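Beta-glucosidase (Saccharopolyspora erythraea D, PDB 5M6G) probably hydrolyses terminal, non-reducing beta-D-glucosyl residues, releasing beta-D-glucose. Local coordinates at residues 58-63 with 351-356; 73-78 with 343-348; 279-284 with 289-294; 336-341 with 371-376. All coordinates share one frame; numbering follows the deposited sequence.

Contact 1 of 4, residues 58-63 with 351-356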
loop_
_atom_site.group_PDB
_atom_site.type_symbol
_atom_site.label_atom_id
_atom_site.label_comp_id
_atom_site.label_asym_id
_atom_site.label_seq_id
_atom_site.Cartn_x
_atom_site.Cartn_y
_atom_site.Cartn_z
ATOM N N MET A 58 7.278 34.420 -5.934
ATOM C CA MET A 58 6.391 34.010 -4.858
ATOM C C MET A 58 6.614 34.826 -3.591
ATOM O O MET A 58 7.756 35.110 -3.208
ATOM C CB MET A 58 6.586 32.525 -4.551
ATOM C CG MET A 58 6.139 31.622 -5.686
ATOM S SD MET A 58 6.648 29.895 -5.429
ATOM C CE MET A 58 5.449 29.328 -4.229
ATOM N N SER A 59 5.511 35.197 -2.948
ATOM C CA SER A 59 5.562 35.705 -1.591
ATOM C C SER A 59 5.822 34.559 -0.622
ATOM O O SER A 59 5.648 33.384 -0.947
ATOM C CB SER A 59 4.252 36.377 -1.208
ATOM O OG SER A 59 3.199 35.425 -1.207
ATOM N N LEU A 60 6.244 34.920 0.591
ATOM C CA LEU A 60 6.375 33.908 1.632
ATOM C C LEU A 60 5.070 33.138 1.804
ATOM O O LEU A 60 5.077 31.906 1.920
ATOM C CB LEU A 60 6.803 34.555 2.951
ATOM C CG LEU A 60 6.855 33.575 4.132
ATOM C CD1 LEU A 60 7.749 32.391 3.819
ATOM C CD2 LEU A 60 7.329 34.292 5.390
ATOM N N ASP A 61 3.934 33.842 1.782
ATOM C CA ASP A 61 2.650 33.163 1.937
ATOM C C ASP A 61 2.404 32.165 0.811
ATOM O O ASP A 61 1.838 31.090 1.047
ATOM C CB ASP A 61 1.507 34.179 2.011
ATOM C CG ASP A 61 1.415 34.844 3.373
ATOM O OD1 ASP A 61 2.323 34.630 4.199
ATOM O OD2 ASP A 61 0.448 35.587 3.619
ATOM N N ASP A 62 2.824 32.490 -0.421
ATOM C CA ASP A 62 2.714 31.506 -1.501
ATOM C C ASP A 62 3.530 30.263 -1.173
ATOM O O ASP A 62 3.078 29.128 -1.394
ATOM C CB ASP A 62 3.189 32.092 -2.835
ATOM C CG ASP A 62 2.328 33.268 -3.323
ATOM O OD1 ASP A 62 1.085 33.185 -3.219
ATOM O OD2 ASP A 62 2.905 34.261 -3.828
ATOM N N LYS A 63 4.742 30.463 -0.645
ATOM C CA LYS A 63 5.629 29.345 -0.344
ATOM C C LYS A 63 5.095 28.502 0.807
ATOM O O LYS A 63 5.222 27.271 0.794
ATOM C CB LYS A 63 7.034 29.874 -0.018
ATOM C CG LYS A 63 7.765 30.491 -1.204
ATOM C CD LYS A 63 9.118 31.072 -0.780
ATOM C CE LYS A 63 9.737 31.907 -1.900
ATOM N NZ LYS A 63 10.972 32.597 -1.382
ATOM N N TYR A 351 0.991 29.378 11.819
ATOM C CA TYR A 351 2.072 28.959 12.709
ATOM C C TYR A 351 3.419 29.013 12.002
ATOM O O TYR A 351 4.402 29.512 12.555
ATOM C CB TYR A 351 1.822 27.542 13.236
ATOM C CG TYR A 351 0.823 27.426 14.366
ATOM C CD1 TYR A 351 0.198 28.550 14.902
ATOM C CD2 TYR A 351 0.499 26.183 14.892
ATOM C CE1 TYR A 351 -0.723 28.427 15.936
ATOM C CE2 TYR A 351 -0.417 26.048 15.919
ATOM C CZ TYR A 351 -1.021 27.170 16.440
ATOM O OH TYR A 351 -1.925 27.025 17.462
ATOM N N LEU A 352 3.493 28.464 10.786
ATOM C CA LEU A 352 4.778 28.416 10.095
ATOM C C LEU A 352 5.257 29.817 9.742
ATOM O O LEU A 352 6.455 30.104 9.826
ATOM C CB LEU A 352 4.676 27.542 8.843
ATOM C CG LEU A 352 6.001 27.230 8.141
ATOM C CD1 LEU A 352 7.096 26.832 9.148
ATOM C CD2 LEU A 352 5.812 26.135 7.095
ATOM N N ARG A 353 4.334 30.701 9.350
ATOM C CA ARG A 353 4.714 32.082 9.065
ATOM C C ARG A 353 5.395 32.710 10.274
ATOM O O ARG A 353 6.443 33.356 10.146
ATOM C CB ARG A 353 3.494 32.905 8.656
ATOM C CG ARG A 353 3.878 34.286 8.103
ATOM C CD ARG A 353 2.690 35.223 7.993
ATOM N NE ARG A 353 1.737 34.780 6.978
ATOM C CZ ARG A 353 0.545 34.253 7.247
ATOM N NH1 ARG A 353 0.145 34.112 8.506
ATOM N NH2 ARG A 353 -0.255 33.890 6.257
ATOM N N ALA A 354 4.815 32.516 11.465
ATOM C CA ALA A 354 5.396 33.087 12.679
ATOM C C ALA A 354 6.761 32.482 12.985
ATOM O O ALA A 354 7.665 33.186 13.439
ATOM C CB ALA A 354 4.454 32.892 13.864
ATOM N N GLU A 355 6.927 31.174 12.762
ATOM C CA GLU A 355 8.238 30.564 12.964
ATOM C C GLU A 355 9.270 31.170 12.025
ATOM O O GLU A 355 10.417 31.425 12.418
ATOM C CB GLU A 355 8.165 29.049 12.755
ATOM C CG GLU A 355 7.312 28.311 13.773
ATOM C CD GLU A 355 7.775 28.536 15.199
ATOM O OE1 GLU A 355 8.981 28.343 15.482
ATOM O OE2 GLU A 355 6.931 28.922 16.033
ATOM N N VAL A 356 8.881 31.401 10.770
ATOM C CA VAL A 356 9.818 31.970 9.813
ATOM C C VAL A 356 10.102 33.426 10.156
ATOM O O VAL A 356 11.259 33.860 10.145
ATOM C CB VAL A 356 9.280 31.806 8.382
ATOM C CG1 VAL A 356 10.226 32.475 7.372
ATOM C CG2 VAL A 356 9.096 30.313 8.061
#
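Two helices of the family 3 N-terminal domain, 60-66 and 345-357, face each other at the protein surface and are joined by a salt bridge between Asp61 and Arg353. The guanidinium comes edge-on to the carboxylate. Arg353 NE gives a nearly straight bond to Asp61 OD1 at 2.8 Å, with an N-H...O angle of 166°. The oxygen lies close to the guanidinium plane and is met on its syn side. A second bond, from Arg353 NH2 to Asp61 OD2 at 3.2 Å, is weak. The two planes are 59° apart, which probably keeps this second bond from being straight. Arg353 reaches its partner by a bend at chi3 (-67°), which swings NE back toward helix 60-66. Its NH1 forms another salt bridge, with Asp350, so two carboxylates hold the guanidinium. Beside the charged pair, Leu60 and Val356 meet tip to tip, CD2 to CG1 at 4.0 Å. Leu60 CD2 also lies 4.4 Å from Arg353 CG, next to the aliphatic part of the arginine. The start of helix 60-66 is fixed by a capping box. Ser59 OG accepts from Asp62 N at 3.1 Å, and Asp62 OD2 accepts from Ser59 N at 2.9 Å. This defines the turn from which Leu60 and Asp61 project. Deeper in, Leu352 packs on Leu64 and on Val332 of helix 325-334. Met58, Lys63 and Val356 lean on helix 363-379, where Lys63 also pairs with Asp367.

Contact 2 of 4, residues 73-78 with 343-348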
loop_
_atom_site.group_PDB
_atom_site.type_symbol
_atom_site.label_atom_id
_atom_site.label_comp_id
_atom_site.label_asym_id
_atom_site.label_seq_id
_atom_site.Cartn_x
_atom_site.Cartn_y
_atom_site.Cartn_z
ATOM N N LYS A 73 -11.962 16.582 2.442
ATOM C CA LYS A 73 -13.140 16.910 3.243
ATOM C C LYS A 73 -12.984 18.232 3.989
ATOM O O LYS A 73 -13.994 18.842 4.365
ATOM C CB LYS A 73 -13.444 15.788 4.238
ATOM C CG LYS A 73 -13.984 14.514 3.593
ATOM C CD LYS A 73 -14.469 13.504 4.642
ATOM C CE LYS A 73 -13.326 13.035 5.536
ATOM N NZ LYS A 73 -12.346 12.190 4.786
ATOM N N ALA A 74 -11.753 18.688 4.213
ATOM C CA ALA A 74 -11.525 19.915 4.967
ATOM C C ALA A 74 -11.518 21.169 4.106
ATOM O O ALA A 74 -11.662 22.270 4.652
ATOM C CB ALA A 74 -10.201 19.840 5.732
ATOM N N ALA A 75 -11.349 21.044 2.791
ATOM C CA ALA A 75 -11.229 22.224 1.940
ATOM C C ALA A 75 -11.699 21.895 0.535
ATOM O O ALA A 75 -11.104 21.051 -0.139
ATOM C CB ALA A 75 -9.784 22.729 1.914
ATOM N N GLY A 76 -12.756 22.565 0.090
ATOM C CA GLY A 76 -13.165 22.462 -1.286
ATOM C C GLY A 76 -12.243 23.244 -2.196
ATOM O O GLY A 76 -11.287 23.906 -1.759
ATOM N N PRO A 77 -12.533 23.177 -3.497
ATOM C CA PRO A 77 -11.662 23.853 -4.479
ATOM C C PRO A 77 -11.402 25.316 -4.171
ATOM O O PRO A 77 -10.244 25.751 -4.185
ATOM C CB PRO A 77 -12.437 23.664 -5.792
ATOM C CG PRO A 77 -13.159 22.332 -5.589
ATOM C CD PRO A 77 -13.574 22.348 -4.141
ATOM N N GLN A 78 -12.451 26.088 -3.872
ATOM C CA GLN A 78 -12.264 27.520 -3.652
ATOM C C GLN A 78 -11.345 27.788 -2.468
ATOM O O GLN A 78 -10.449 28.639 -2.554
ATOM C CB GLN A 78 -13.616 28.206 -3.451
ATOM C CG GLN A 78 -13.543 29.717 -3.571
ATOM C CD GLN A 78 -12.813 30.144 -4.828
ATOM O OE1 GLN A 78 -13.217 29.798 -5.941
ATOM N NE2 GLN A 78 -11.719 30.884 -4.658
ATOM N N SER A 343 -7.111 18.712 8.387
ATOM C CA SER A 343 -7.780 19.999 8.498
ATOM C C SER A 343 -6.778 20.979 9.085
ATOM O O SER A 343 -5.604 20.628 9.264
ATOM C CB SER A 343 -9.014 19.910 9.392
ATOM O OG SER A 343 -8.629 19.535 10.711
ATOM N N ARG A 344 -7.230 22.197 9.391
ATOM C CA ARG A 344 -6.421 23.214 10.069
ATOM C C ARG A 344 -5.302 23.773 9.185
ATOM O O ARG A 344 -4.265 24.205 9.691
ATOM C CB ARG A 344 -5.839 22.675 11.387
ATOM C CG ARG A 344 -6.863 22.455 12.489
ATOM C CD ARG A 344 -6.455 21.274 13.358
ATOM N NE ARG A 344 -6.374 20.047 12.559
ATOM C CZ ARG A 344 -5.471 19.093 12.756
ATOM N NH1 ARG A 344 -5.454 18.016 11.980
ATOM N NH2 ARG A 344 -4.576 19.224 13.727
ATOM N N HIS A 345 -5.508 23.797 7.865
ATOM C CA HIS A 345 -4.489 24.313 6.951
ATOM C C HIS A 345 -4.164 25.779 7.232
ATOM O O HIS A 345 -2.997 26.188 7.174
ATOM C CB HIS A 345 -4.954 24.139 5.507
ATOM C CG HIS A 345 -6.387 24.511 5.290
ATOM N ND1 HIS A 345 -7.431 23.709 5.698
ATOM C CD2 HIS A 345 -6.950 25.600 4.716
ATOM C CE1 HIS A 345 -8.577 24.289 5.388
ATOM N NE2 HIS A 345 -8.314 25.434 4.784
ATOM N N GLU A 346 -5.179 26.587 7.528
ATOM C CA GLU A 346 -4.917 27.991 7.819
ATOM C C GLU A 346 -4.098 28.139 9.090
ATOM O O GLU A 346 -3.214 29.001 9.167
ATOM C CB GLU A 346 -6.230 28.761 7.929
ATOM C CG GLU A 346 -6.047 30.260 8.130
ATOM C CD GLU A 346 -7.359 31.012 7.995
ATOM O OE1 GLU A 346 -8.382 30.356 7.724
ATOM O OE2 GLU A 346 -7.364 32.251 8.148
ATOM N N LYS A 347 -4.368 27.304 10.095
ATOM C CA LYS A 347 -3.578 27.380 11.316
ATOM C C LYS A 347 -2.146 26.941 11.066
ATOM O O LYS A 347 -1.211 27.545 11.599
ATOM C CB LYS A 347 -4.203 26.541 12.426
ATOM C CG LYS A 347 -3.404 26.610 13.728
ATOM C CD LYS A 347 -4.141 25.945 14.864
ATOM C CE LYS A 347 -4.217 24.445 14.646
ATOM N NZ LYS A 347 -4.746 23.760 15.850
ATOM N N PHE A 348 -1.946 25.897 10.252
ATOM C CA PHE A 348 -0.581 25.491 9.927
ATOM C C PHE A 348 0.179 26.635 9.261
ATOM O O PHE A 348 1.320 26.945 9.636
ATOM C CB PHE A 348 -0.580 24.253 9.023
ATOM C CG PHE A 348 0.807 23.787 8.652
ATOM C CD1 PHE A 348 1.517 22.955 9.501
ATOM C CD2 PHE A 348 1.410 24.211 7.479
ATOM C CE1 PHE A 348 2.786 22.543 9.182
ATOM C CE2 PHE A 348 2.678 23.801 7.154
ATOM C CZ PHE A 348 3.374 22.961 8.012
#
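Ser343 OG accepts a straight bond from Arg344 NE at 3.0 Å, with an N-H...O angle of 166°, while the carbon side of the same serine touches Ala74. The oxygen lies 9° from the guanidinium plane, at its edge. It occupies the crowded position between the backbone N and the carbonyl carbon (chi1 62°). Across the contact, Ala74 CB sits 3.7 Å from Ser343 CA and 3.8 Å from Ser343 CB. The methyl group thus presses against the backbone as much as the side chain. The second meeting point is the imidazole of His345. Its CE1 lies 4.0 Å from Ala75 CB and 3.8 Å from Ala74 O, and both partners approach the ring obliquely. The ring is also held by neighbours beyond the two segments. It stacks edge-to-face with His83 and packs on Val68 and Val70 of strand 68-71. The contact therefore joins the loop that follows strand 68-71 to the loop that follows strand 339-341, the neighbouring parallel strand, just where helix 345-357 begins. The CB of Arg344 points away from 73-78. Its NH2 pairs with Asp315 and Asp322, two residues that bind a magnesium ion, and its NH1 pairs with Asp312. Between the segments the touch is van der Waals packing of two alanine methyls against a serine and a histidine ring, with a total buried surface of 135 Å². The polar bonds of Ser343 and Arg344 are made within their own segment and with the aspartates near the metal. Arg344 is likely to offset part of the negative charge gathered there and to position those carboxylates as a second-shell residue.

Contact 3 of 4, residues 279-284 with 289-294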
loop_
_atom_site.group_PDB
_atom_site.type_symbol
_atom_site.label_atom_id
_atom_site.label_comp_id
_atom_site.label_asym_id
_atom_site.label_seq_id
_atom_site.Cartn_x
_atom_site.Cartn_y
_atom_site.Cartn_z
ATOM N N SER A 279 6.396 6.244 13.397
ATOM C CA SER A 279 7.124 5.514 14.432
ATOM C C SER A 279 8.324 6.324 14.930
ATOM O O SER A 279 8.620 7.423 14.447
ATOM C CB SER A 279 7.557 4.151 13.903
ATOM O OG SER A 279 8.420 4.278 12.790
ATOM N N SER A 280 9.025 5.764 15.921
ATOM C CA SER A 280 10.216 6.360 16.504
ATOM C C SER A 280 11.415 5.442 16.306
ATOM O O SER A 280 11.276 4.237 16.069
ATOM C CB SER A 280 10.042 6.629 18.006
ATOM O OG SER A 280 8.966 7.514 18.255
ATOM N N TRP A 281 12.601 6.023 16.416
ATOM C CA TRP A 281 13.843 5.262 16.422
ATOM C C TRP A 281 14.531 5.554 17.748
ATOM O O TRP A 281 14.903 6.703 18.016
ATOM C CB TRP A 281 14.739 5.609 15.233
ATOM C CG TRP A 281 16.064 4.881 15.287
ATOM C CD1 TRP A 281 16.257 3.539 15.488
ATOM C CD2 TRP A 281 17.377 5.457 15.157
ATOM N NE1 TRP A 281 17.603 3.248 15.489
ATOM C CE2 TRP A 281 18.310 4.405 15.290
ATOM C CE3 TRP A 281 17.850 6.754 14.939
ATOM C CZ2 TRP A 281 19.688 4.614 15.210
ATOM C CZ3 TRP A 281 19.224 6.957 14.858
ATOM C CH2 TRP A 281 20.123 5.892 14.991
ATOM N N ASN A 282 14.647 4.517 18.584
ATOM C CA ASN A 282 15.235 4.625 19.920
ATOM C C ASN A 282 14.621 5.779 20.705
ATOM O O ASN A 282 15.317 6.547 21.369
ATOM C CB ASN A 282 16.756 4.751 19.836
ATOM C CG ASN A 282 17.410 3.477 19.344
ATOM O OD1 ASN A 282 16.889 2.377 19.560
ATOM N ND2 ASN A 282 18.539 3.612 18.666
ATOM N N GLY A 283 13.298 5.903 20.616
ATOM C CA GLY A 283 12.567 6.910 21.348
ATOM C C GLY A 283 12.497 8.276 20.697
ATOM O O GLY A 283 11.837 9.165 21.248
ATOM N N GLU A 284 13.157 8.484 19.560
ATOM C CA GLU A 284 13.099 9.756 18.837
ATOM C C GLU A 284 12.073 9.648 17.711
ATOM O O GLU A 284 12.203 8.779 16.842
ATOM C CB GLU A 284 14.470 10.124 18.263
ATOM C CG GLU A 284 14.469 11.395 17.399
ATOM C CD GLU A 284 15.749 11.567 16.569
ATOM O OE1 GLU A 284 16.110 12.724 16.260
ATOM O OE2 GLU A 284 16.397 10.550 16.229
ATOM N N SER A 289 13.180 13.939 13.442
ATOM C CA SER A 289 14.560 13.454 13.371
ATOM C C SER A 289 15.295 14.198 12.267
ATOM O O SER A 289 15.320 13.780 11.109
ATOM C CB SER A 289 14.605 11.949 13.146
ATOM O OG SER A 289 15.959 11.525 13.001
ATOM N N THR A 290 15.917 15.318 12.636
ATOM C CA THR A 290 16.793 16.006 11.697
ATOM C C THR A 290 17.867 15.064 11.165
ATOM O O THR A 290 18.214 15.106 9.978
ATOM C CB THR A 290 17.428 17.222 12.379
ATOM O OG1 THR A 290 16.398 18.026 12.971
ATOM C CG2 THR A 290 18.192 18.066 11.376
ATOM N N TYR A 291 18.390 14.187 12.025
ATOM C CA TYR A 291 19.454 13.290 11.596
ATOM C C TYR A 291 18.966 12.352 10.493
ATOM O O TYR A 291 19.570 12.276 9.417
ATOM C CB TYR A 291 20.006 12.491 12.786
ATOM C CG TYR A 291 21.037 11.466 12.369
ATOM C CD1 TYR A 291 22.243 11.865 11.807
ATOM C CD2 TYR A 291 20.798 10.100 12.519
ATOM C CE1 TYR A 291 23.188 10.944 11.403
ATOM C CE2 TYR A 291 21.740 9.162 12.121
ATOM C CZ TYR A 291 22.938 9.592 11.569
ATOM O OH TYR A 291 23.882 8.674 11.168
ATOM N N LEU A 292 17.860 11.645 10.728
ATOM C CA LEU A 292 17.450 10.650 9.743
ATOM C C LEU A 292 16.872 11.304 8.493
ATOM O O LEU A 292 17.138 10.846 7.377
ATOM C CB LEU A 292 16.453 9.660 10.357
ATOM C CG LEU A 292 17.056 8.702 11.389
ATOM C CD1 LEU A 292 16.019 7.705 11.878
ATOM C CD2 LEU A 292 18.254 7.965 10.800
ATOM N N VAL A 293 16.099 12.382 8.651
ATOM C CA VAL A 293 15.412 12.972 7.498
ATOM C C VAL A 293 16.335 13.921 6.740
ATOM O O VAL A 293 16.484 13.824 5.518
ATOM C CB VAL A 293 14.120 13.688 7.941
ATOM C CG1 VAL A 293 13.451 14.351 6.745
ATOM C CG2 VAL A 293 13.165 12.715 8.584
ATOM N N ASN A 294 16.965 14.863 7.442
ATOM C CA ASN A 294 17.825 15.787 6.713
ATOM C C ASN A 294 19.209 15.200 6.479
ATOM O O ASN A 294 19.697 15.182 5.341
ATOM C CB ASN A 294 17.938 17.122 7.441
ATOM C CG ASN A 294 18.771 18.120 6.660
ATOM O OD1 ASN A 294 18.277 18.770 5.739
ATOM N ND2 ASN A 294 20.056 18.218 7.002
HETATM O O HOH W 1 17.843 14.187 15.234
#
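Trp281 and Glu284 close a tight beta hairpin, with Asn282 and Gly283 in a type I' turn between them, and both reach across to the start of helix 290-300. The tryptophan makes the well-packed half. Its CE3 lies 3.7 Å from Leu292 CD1, and the two side chains cross at about a right angle. Trp281 CZ3 comes to the edge of the Tyr291 ring, 4.2 Å from CD2. Leu255 of helix 252-259 packs on Trp281 and Leu292 alike. The polar ends are tied to other parts of the chain: Trp281 NE1 bonds to Ile250 O, and Tyr291 OH to Glu252. The glutamate half is looser and includes water. The Glu284 chain is extended, with CG opposite the backbone N (chi1 176°), and this brings the carboxylate over Ser289. There the bond from Ser289 OG to Glu284 OE2 is long and weak, at 3.4 Å. A water donates to Glu284 OE1 and accepts from Tyr291 N at 3.3 Å, bridging hairpin and first helical turn. With an alanine at Glu284, Ser289 OG would probably lose its weak acceptor and the water its acceptor on the hairpin. Ser289 is the N-cap of the helix, and its OG has a firmer task as acceptor: Leu292 N bonds to it at 3.0 Å, with an N-H...O angle of 160°.

Contact 4 of 4, residues 336-341 with 371-376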
loop_
_atom_site.group_PDB
_atom_site.type_symbol
_atom_site.label_atom_id
_atom_site.label_comp_id
_atom_site.label_asym_id
_atom_site.label_seq_id
_atom_site.Cartn_x
_atom_site.Cartn_y
_atom_site.Cartn_z
ATOM N N ILE A 336 11.282 17.929 6.601
ATOM C CA ILE A 336 10.094 17.545 5.839
ATOM C C ILE A 336 9.625 18.716 4.978
ATOM O O ILE A 336 9.634 19.875 5.411
ATOM C CB ILE A 336 8.993 17.050 6.795
ATOM C CG1 ILE A 336 9.459 15.774 7.501
ATOM C CG2 ILE A 336 7.668 16.780 6.047
ATOM C CD1 ILE A 336 8.450 15.197 8.472
ATOM N N ASP A 337 9.208 18.420 3.750
ATOM C CA ASP A 337 8.863 19.453 2.772
ATOM C C ASP A 337 7.377 19.763 2.705
ATOM O O ASP A 337 7.001 20.925 2.509
ATOM C CB ASP A 337 9.334 19.036 1.379
ATOM C CG ASP A 337 10.809 18.732 1.338
ATOM O OD1 ASP A 337 11.608 19.573 1.809
ATOM O OD2 ASP A 337 11.171 17.637 0.856
ATOM N N MET A 338 6.520 18.749 2.816
ATOM C CA MET A 338 5.084 18.923 2.663
ATOM C C MET A 338 4.384 18.228 3.819
ATOM O O MET A 338 4.798 17.147 4.247
ATOM C CB MET A 338 4.592 18.357 1.326
ATOM C CG MET A 338 3.082 18.440 1.140
ATOM S SD MET A 338 2.575 18.035 -0.538
ATOM C CE MET A 338 2.919 19.587 -1.379
ATOM N N PHE A 339 3.321 18.843 4.324
ATOM C CA PHE A 339 2.692 18.376 5.550
ATOM C C PHE A 339 1.263 17.951 5.277
ATOM O O PHE A 339 0.428 18.757 4.847
ATOM C CB PHE A 339 2.805 19.446 6.631
ATOM C CG PHE A 339 4.223 19.647 7.049
ATOM C CD1 PHE A 339 5.071 20.436 6.287
ATOM C CD2 PHE A 339 4.742 18.941 8.121
ATOM C CE1 PHE A 339 6.404 20.563 6.635
ATOM C CE2 PHE A 339 6.057 19.070 8.476
ATOM C CZ PHE A 339 6.890 19.873 7.736
ATOM N N MET A 340 1.008 16.666 5.500
ATOM C CA MET A 340 -0.276 16.042 5.218
ATOM C C MET A 340 -1.168 16.213 6.437
ATOM O O MET A 340 -0.814 15.760 7.532
ATOM C CB MET A 340 -0.075 14.561 4.893
ATOM C CG MET A 340 -1.348 13.818 4.506
ATOM S SD MET A 340 -1.038 12.034 4.452
ATOM C CE MET A 340 0.206 11.939 3.179
ATOM N N MET A 341 -2.313 16.871 6.261
ATOM C CA MET A 341 -3.160 17.204 7.398
ATOM C C MET A 341 -4.628 16.992 7.046
ATOM O O MET A 341 -5.043 17.177 5.896
ATOM C CB MET A 341 -2.910 18.647 7.862
ATOM C CG MET A 341 -3.236 19.713 6.813
ATOM S SD MET A 341 -2.541 21.308 7.342
ATOM C CE MET A 341 -0.780 21.028 7.076
ATOM N N ARG A 371 11.429 24.333 -3.479
ATOM C CA ARG A 371 12.161 23.856 -4.649
ATOM C C ARG A 371 11.863 22.384 -4.915
ATOM O O ARG A 371 11.663 21.973 -6.068
ATOM C CB ARG A 371 13.652 24.079 -4.434
ATOM C CG ARG A 371 14.519 23.790 -5.631
ATOM C CD ARG A 371 15.882 24.428 -5.409
ATOM N NE ARG A 371 15.739 25.811 -4.965
ATOM C CZ ARG A 371 16.135 26.290 -3.784
ATOM N NH1 ARG A 371 16.727 25.508 -2.882
ATOM N NH2 ARG A 371 15.947 27.573 -3.510
ATOM N N ARG A 372 11.801 21.580 -3.854
ATOM C CA ARG A 372 11.522 20.157 -4.025
ATOM C C ARG A 372 10.087 19.916 -4.502
ATOM O O ARG A 372 9.865 19.116 -5.418
ATOM C CB ARG A 372 11.821 19.426 -2.721
ATOM C CG ARG A 372 13.312 19.415 -2.394
ATOM C CD ARG A 372 13.585 18.944 -0.989
ATOM N NE ARG A 372 15.018 18.867 -0.726
ATOM C CZ ARG A 372 15.747 17.769 -0.890
ATOM N NH1 ARG A 372 15.167 16.646 -1.310
ATOM N NH2 ARG A 372 17.053 17.795 -0.623
ATOM N N ILE A 373 9.108 20.613 -3.922
ATOM C CA ILE A 373 7.714 20.422 -4.337
ATOM C C ILE A 373 7.511 20.908 -5.766
ATOM O O ILE A 373 6.956 20.193 -6.611
ATOM C CB ILE A 373 6.752 21.145 -3.373
ATOM C CG1 ILE A 373 6.782 20.540 -1.971
ATOM C CG2 ILE A 373 5.328 21.154 -3.941
ATOM C CD1 ILE A 373 6.351 21.535 -0.888
ATOM N N LEU A 374 7.951 22.137 -6.060
ATOM C CA LEU A 374 7.684 22.705 -7.380
ATOM C C LEU A 374 8.403 21.927 -8.472
ATOM O O LEU A 374 7.868 21.764 -9.573
ATOM C CB LEU A 374 8.093 24.178 -7.420
ATOM C CG LEU A 374 7.285 25.090 -6.503
ATOM C CD1 LEU A 374 7.924 26.483 -6.467
ATOM C CD2 LEU A 374 5.824 25.143 -6.970
ATOM N N THR A 375 9.616 21.439 -8.188
ATOM C CA THR A 375 10.333 20.643 -9.180
ATOM C C THR A 375 9.500 19.449 -9.627
ATOM O O THR A 375 9.383 19.175 -10.826
ATOM C CB THR A 375 11.683 20.192 -8.613
ATOM O OG1 THR A 375 12.543 21.336 -8.495
ATOM C CG2 THR A 375 12.352 19.170 -9.525
ATOM N N LYS A 376 8.879 18.749 -8.676
ATOM C CA LYS A 376 8.068 17.589 -9.026
ATOM C C LYS A 376 6.815 17.997 -9.794
ATOM O O LYS A 376 6.388 17.288 -10.716
ATOM C CB LYS A 376 7.715 16.813 -7.759
ATOM C CG LYS A 376 8.932 16.112 -7.157
ATOM C CD LYS A 376 9.363 14.955 -8.070
ATOM C CE LYS A 376 10.794 14.465 -7.787
ATOM N NZ LYS A 376 11.858 15.442 -8.219
#
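Asp337 and Arg372 lie with their flat ends almost parallel, carboxylate and guanidinium planes 12° apart, yet they do not form a salt bridge. The side chains cross obliquely, and it is the arginine's CD that meets the acid, 3.3 Å from Asp337 OD2. Asp337 OD1 stays 4.3 Å from Arg372 NE and well out of the guanidinium plane, so no N-H points at it. Each group is bonded to others. Asp337 OD1 pairs with Lys298 and Arg365, and OD2 accepts from Val307 N. Arg372 pairs with Asp368 and gives NH1 to the carbonyls of Phe303 and Gly305. Replacing Asp337 with an alanine takes away the carboxylate; Lys298 and Arg365 would probably lose a shared counter-charge and Val307 N its acceptor. Next to this polar patch, Met338 and Ile373 cross at about a right angle. A bend at chi3 (-80°) brings Met338 CE to 3.9 Å from Ile373 CG2. Ile373 CD1 lies against both Met338 CE and Asp337 O, 3.5 Å from the latter. These contacts seat helix 363-379 against residues 337-338, which lead into strand 339-341. That strand of the parallel barrel sheet is flanked by 68-71 and by the 306-308 region, and its Met340 touches the bound sorbitol. The chemistry is mixed. The Ile373 CD1 methyl covers Asp337 O, a buried carbonyl with no polar partner in the model, which is probably a small energetic cost, while opposite charges held apart probably still attract.

All four contacts lie in the N-terminal domain. Contacts 1 and 2 share helix 345-357, and their centres are 16 Å apart. Contact 4 supplies the flanking pieces, strand 339-341 before that helix and helix 363-379 after it. It touches contact 2 where Phe348 CZ lies 3.5 Å from Phe339 CD1, and contact 1 where Met58 SD lies 3.8 Å from Leu374 CD1. Contact 3 stands apart from contacts 1 and 2, but its Val293 CG1 packs 4.2 Å from Ile336 N of contact 4. Segment 336-341 also carries Met340 of the pocket, while the side chain of the touching Met338 stays about 12 Å from the sorbitol. In contact 2 the side chain of Ala74 is about 13 Å from the sorbitol.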